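Long-range contact in monoacylglycerol lipase (Palaeococcus ferrophilus, PDB 6QE2), which hydrolyses monoacylglycerols, probably through a serine nucleophile, to release glycerol and a fatty acid: residues 113-118 with 205-210. Sequence-based numbering, arbitrary orientation.
Sequences ALAKSP and ITPPEG. With LDA (lauryl dimethylamine-N-oxide), chain D.
Pro-207 turns CG and CD of its ring to the loop 113-118: CG lies 3.4 Å from Lys-116 O and also meets Pro-118 CD, while CD packs against Ala-115 O. The side chains of Pro-118 and Pro-207 pass with opposite headings. Ala-115 CB points toward segment 205-210 and rests 3.9 Å from Gly-210 CA. Gly-210 lets the chains come this close, because a CB here would collide with Leu-114 C and Ala-115 N; Leu-114 CB lies against Gly-210 C. Two waters join the backbones. One accepts from Leu-114 N and donates to Pro-207 O at 2.8 Å; the other donates to both Ala-115 O and Ile-205 O. Ser-117 CB sits 3.4 Å from Ile-205 O, and Ser-117 OG hydrogen-bonds to Ile-204 O.

Thr-206 divides its two branches. CG2, anti to the carbonyl carbon, reaches 3.6 Å from Ala-113 CA and touches LDA CM2 at 3.4 Å, whereas OG1 hydrogen-bonds to Asp-203 OD2. Ala-113 is joined by backbone hydrogen bonding to Ser-87, whose OG is hydrogen-bonded to LDA. The pairing thus joins the loop after strand 106-110 to the one after strand 195-200 beside the likely Ser-87, His-233, Asp-203 triad, an arrangement in keeping with the alpha/beta-hydrolase fold.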
loop_
_atom_site.group_PDB
_atom_site.type_symbol
_atom_site.label_atom_id
_atom_site.label_comp_id
_atom_site.label_asym_id
_atom_site.label_seq_id
_atom_site.Cartn_x
_atom_site.Cartn_y
_atom_site.Cartn_z
ATOM N N ALA A 113 5.032 -3.546 -2.589
ATOM C CA ALA A 113 5.215 -4.665 -3.516
ATOM C C ALA A 113 6.234 -4.257 -4.574
ATOM O O ALA A 113 5.892 -3.711 -5.623
ATOM C CB ALA A 113 3.878 -5.060 -4.138
ATOM N N LEU A 114 7.515 -4.531 -4.294
ATOM C CA LEU A 114 8.612 -4.123 -5.162
ATOM C C LEU A 114 9.462 -5.294 -5.643
ATOM O O LEU A 114 10.409 -5.084 -6.413
ATOM C CB LEU A 114 9.505 -3.105 -4.437
ATOM C CG LEU A 114 8.823 -1.774 -4.106
ATOM C CD1 LEU A 114 9.681 -0.955 -3.167
ATOM C CD2 LEU A 114 8.537 -0.995 -5.383
ATOM N N ALA A 115 9.170 -6.503 -5.185
ATOM C CA ALA A 115 9.865 -7.707 -5.608
ATOM C C ALA A 115 8.865 -8.851 -5.576
ATOM O O ALA A 115 7.985 -8.890 -4.711
ATOM C CB ALA A 115 11.065 -8.010 -4.706
ATOM N N LYS A 116 8.998 -9.762 -6.534
ATOM C CA LYS A 116 8.123 -10.924 -6.603
ATOM C C LYS A 116 8.332 -11.819 -5.386
ATOM O O LYS A 116 9.457 -12.009 -4.923
ATOM C CB LYS A 116 8.416 -11.704 -7.888
ATOM C CG LYS A 116 7.538 -12.915 -8.132
ATOM C CD LYS A 116 7.945 -13.625 -9.415
ATOM C CE LYS A 116 9.191 -14.466 -9.214
ATOM N NZ LYS A 116 9.016 -15.435 -8.099
ATOM N N SER A 117 7.242 -12.381 -4.875
ATOM C CA SER A 117 7.367 -13.364 -3.811
ATOM C C SER A 117 7.991 -14.642 -4.367
ATOM O O SER A 117 7.679 -15.037 -5.490
ATOM C CB SER A 117 5.995 -13.683 -3.222
ATOM O OG SER A 117 6.072 -14.772 -2.319
ATOM N N PRO A 118 8.873 -15.303 -3.613
ATOM C CA PRO A 118 9.376 -16.619 -4.058
ATOM C C PRO A 118 8.279 -17.655 -4.199
ATOM O O PRO A 118 8.482 -18.671 -4.876
ATOM C CB PRO A 118 10.381 -17.002 -2.962
ATOM C CG PRO A 118 9.978 -16.174 -1.768
ATOM C CD PRO A 118 9.494 -14.883 -2.346
ATOM N N ILE A 205 6.061 -12.325 1.398
ATOM C CA ILE A 205 5.012 -11.909 0.476
ATOM C C ILE A 205 5.526 -10.789 -0.423
ATOM O O ILE A 205 5.309 -10.799 -1.642
ATOM C CB ILE A 205 3.763 -11.472 1.264
ATOM C CG1 ILE A 205 3.158 -12.666 2.004
ATOM C CG2 ILE A 205 2.739 -10.845 0.331
ATOM C CD1 ILE A 205 2.083 -12.300 2.988
ATOM N N THR A 206 6.210 -9.806 0.164
ATOM C CA THR A 206 6.924 -8.763 -0.573
ATOM C C THR A 206 8.343 -8.757 -0.021
ATOM O O THR A 206 8.617 -8.112 0.998
ATOM C CB THR A 206 6.255 -7.394 -0.419
ATOM O OG1 THR A 206 6.069 -7.107 0.970
ATOM C CG2 THR A 206 4.896 -7.359 -1.111
ATOM N N PRO A 207 9.250 -9.504 -0.630
ATOM C CA PRO A 207 10.623 -9.568 -0.115
ATOM C C PRO A 207 11.213 -8.190 0.090
ATOM O O PRO A 207 11.195 -7.386 -0.811
ATOM C CB PRO A 207 11.366 -10.313 -1.213
ATOM C CG PRO A 207 10.330 -11.217 -1.771
ATOM C CD PRO A 207 9.054 -10.427 -1.755
ATOM N N PRO A 208 11.786 -7.946 1.259
ATOM C CA PRO A 208 12.346 -6.630 1.582
ATOM C C PRO A 208 13.445 -6.098 0.666
ATOM O O PRO A 208 13.596 -4.899 0.603
ATOM C CB PRO A 208 12.857 -6.793 3.018
ATOM C CG PRO A 208 12.884 -8.247 3.277
ATOM C CD PRO A 208 11.838 -8.862 2.405
ATOM N N GLU A 209 14.142 -6.956 -0.057
ATOM C CA GLU A 209 15.195 -6.491 -0.935
ATOM C C GLU A 209 14.614 -5.561 -1.995
ATOM O O GLU A 209 15.316 -4.724 -2.530
ATOM C CB GLU A 209 15.962 -7.645 -1.565
ATOM C CG GLU A 209 17.231 -7.218 -2.271
ATOM C CD GLU A 209 18.306 -6.700 -1.333
ATOM O OE1 GLU A 209 18.276 -7.032 -0.151
ATOM O OE2 GLU A 209 19.196 -5.983 -1.798
ATOM N N GLY A 210 13.330 -5.712 -2.304
ATOM C CA GLY A 210 12.723 -4.825 -3.269
ATOM C C GLY A 210 12.792 -3.390 -2.768
ATOM O O GLY A 210 13.114 -2.503 -3.520
HETATM N N1 LDA D . 0.773 -8.044 -3.104
HETATM O O1 LDA D . 0.635 -6.820 -2.991
HETATM C CM1 LDA D . -0.280 -8.712 -2.350
HETATM C CM2 LDA D . 2.087 -8.429 -2.605
HETATM C C1 LDA D . 0.663 -8.422 -4.497
HETATM C C2 LDA D . 0.420 -9.916 -4.540
HETATM C C3 LDA D . -0.036 -10.318 -5.927
HETATM C C4 LDA D . -0.132 -11.828 -6.035
HETATM C C5 LDA D . -0.313 -12.249 -7.479
HETATM C C6 LDA D . -0.822 -13.675 -7.566
HETATM C C7 LDA D . -0.793 -14.143 -9.008
HETATM C C8 LDA D . -2.203 -14.303 -9.538
HETATM C C9 LDA D . -2.359 -13.606 -10.875
HETATM C C10 LDA D . -2.555 -14.622 -11.990
HETATM C C11 LDA D . -3.071 -13.957 -13.256
HETATM C C12 LDA D . -3.877 -12.727 -12.924
HETATM O O HOH W 1 9.344 -5.837 -2.170
HETATM O O HOH W 2 5.305 -9.060 -4.098
#